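Local coordinates for protein probable diphthine synthase (PDB 1WDE) that probably trimethylates a modified histidine of translation elongation factor 2 with S-adenosyl-L-methionine, forming diphthine on the way to diphthamide, at residues R157-Y160 / L161-A165. Residues are numbered along the deposited sequence; the frame is centred on the assembly and turned at random.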
loop_
_atom_site.group_PDB
_atom_site.type_symbol
_atom_site.label_atom_id
_atom_site.label_comp_id
_atom_site.label_asym_id
_atom_site.label_seq_id
_atom_site.Cartn_x
_atom_site.Cartn_y
_atom_site.Cartn_z
ATOM N N ARG A 157 -1.052 -17.257 -1.255
ATOM C CA ARG A 157 -0.377 -17.934 -0.150
ATOM C C ARG A 157 0.037 -16.988 0.986
ATOM O O ARG A 157 -0.117 -17.332 2.147
ATOM C CB ARG A 157 0.858 -18.689 -0.646
ATOM C CG ARG A 157 1.724 -19.272 0.477
ATOM C CD ARG A 157 2.685 -20.307 -0.084
ATOM N NE ARG A 157 3.594 -20.853 0.915
ATOM C CZ ARG A 157 4.744 -20.288 1.275
ATOM N NH1 ARG A 157 5.134 -19.145 0.722
ATOM N NH2 ARG A 157 5.524 -20.889 2.162
ATOM N N ARG A 158 0.570 -15.806 0.671
ATOM C CA ARG A 158 0.983 -14.914 1.751
ATOM C C ARG A 158 -0.230 -14.502 2.584
ATOM O O ARG A 158 -0.135 -14.267 3.799
ATOM C CB ARG A 158 1.728 -13.687 1.206
ATOM C CG ARG A 158 3.097 -14.015 0.604
ATOM C CD ARG A 158 3.990 -12.763 0.556
ATOM N NE ARG A 158 4.232 -12.219 1.899
ATOM C CZ ARG A 158 4.310 -10.914 2.182
ATOM N NH1 ARG A 158 4.175 -10.007 1.218
ATOM N NH2 ARG A 158 4.480 -10.507 3.435
ATOM N N ILE A 159 -1.390 -14.436 1.950
ATOM C CA ILE A 159 -2.583 -14.076 2.696
ATOM C C ILE A 159 -2.897 -15.213 3.660
ATOM O O ILE A 159 -3.197 -14.964 4.827
ATOM C CB ILE A 159 -3.784 -13.821 1.769
ATOM C CG1 ILE A 159 -3.490 -12.603 0.880
ATOM C CG2 ILE A 159 -5.045 -13.603 2.608
ATOM C CD1 ILE A 159 -4.598 -12.319 -0.176
ATOM N N TYR A 160 -2.828 -16.462 3.194
ATOM C CA TYR A 160 -3.092 -17.572 4.113
ATOM C C TYR A 160 -2.041 -17.606 5.248
ATOM O O TYR A 160 -2.344 -17.988 6.371
ATOM C CB TYR A 160 -3.091 -18.919 3.375
ATOM C CG TYR A 160 -4.309 -19.149 2.501
ATOM C CD1 TYR A 160 -4.224 -19.059 1.115
ATOM C CD2 TYR A 160 -5.540 -19.500 3.066
ATOM C CE1 TYR A 160 -5.343 -19.321 0.297
ATOM C CE2 TYR A 160 -6.652 -19.760 2.270
ATOM C CZ TYR A 160 -6.546 -19.671 0.887
ATOM O OH TYR A 160 -7.631 -19.958 0.097
ATOM N N LEU A 161 -0.808 -17.219 4.952
ATOM C CA LEU A 161 0.244 -17.220 5.987
ATOM C C LEU A 161 -0.108 -16.233 7.103
ATOM O O LEU A 161 0.116 -16.505 8.288
ATOM C CB LEU A 161 1.604 -16.885 5.351
ATOM C CG LEU A 161 2.170 -18.059 4.529
ATOM C CD1 LEU A 161 3.507 -17.697 3.900
ATOM C CD2 LEU A 161 2.342 -19.268 5.463
ATOM N N ASN A 162 -0.677 -15.093 6.730
ATOM C CA ASN A 162 -1.083 -14.102 7.719
ATOM C C ASN A 162 -2.211 -14.720 8.539
ATOM O O ASN A 162 -2.226 -14.655 9.771
ATOM C CB ASN A 162 -1.636 -12.830 7.055
ATOM C CG ASN A 162 -0.566 -11.827 6.662
ATOM O OD1 ASN A 162 0.530 -11.806 7.205
ATOM N ND2 ASN A 162 -0.915 -10.952 5.730
ATOM N N LEU A 163 -3.187 -15.294 7.843
ATOM C CA LEU A 163 -4.312 -15.915 8.522
ATOM C C LEU A 163 -3.860 -16.958 9.541
ATOM O O LEU A 163 -4.357 -16.973 10.656
ATOM C CB LEU A 163 -5.270 -16.549 7.503
ATOM C CG LEU A 163 -5.939 -15.503 6.616
ATOM C CD1 LEU A 163 -6.682 -16.164 5.460
ATOM C CD2 LEU A 163 -6.900 -14.683 7.466
ATOM N N CYS A 164 -2.924 -17.818 9.163
ATOM C CA CYS A 164 -2.432 -18.851 10.085
ATOM C C CYS A 164 -1.709 -18.256 11.306
ATOM O O CYS A 164 -1.573 -18.914 12.344
ATOM C CB CYS A 164 -1.475 -19.813 9.364
ATOM S SG CYS A 164 -2.159 -20.738 7.965
ATOM N N ALA A 165 -1.235 -17.022 11.181
ATOM C CA ALA A 165 -0.541 -16.370 12.281
ATOM C C ALA A 165 -1.515 -15.505 13.072
ATOM O O ALA A 165 -1.143 -14.897 14.067
ATOM C CB ALA A 165 0.598 -15.514 11.747
HETATM O O HOH W 1 1.908 -12.974 4.927
#
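I159 and L163 lie side by side on the buried face of their helix, I159 CG2 meeting L163 CD1 at 4.2 Å. The same L163 CD1 comes obliquely to the ring of Y160, 4.3 Å from CD2, so one leucine methyl serves two neighbours. Branched aliphatic chains suit this buried side; Y160 adds a hydroxyl that bonds to D195 and the L207 amide. Consecutive i to i+4 backbone bonds run beneath, the straightest from L163 N to I159 O (3.0 Å, 170°). R157 and L161, by contrast, are only partly buried. A chi1 of 172° sets R157 CG opposite the backbone N, and the extended chain lays one guanidinium face over L161 CD1, 3.9 Å from CZ, while NE pairs with E292. Without the guanidinium, as with an alanine at R157, L161 CD1 would probably lose this cover and E292 its cationic mate. Beside exposed R158, a water bonds its carbonyl O (2.7 Å) and, weakly, OD1 of buried N162, whose amide also donates to T169 and accepts from G139. Helix 153-165 crosses over between strands 137-143 and 168-173 in a beta-alpha-beta unit; I159 touches helix 184-202, and the C164-C285 disulfide joins 153-165 to helix 277-287.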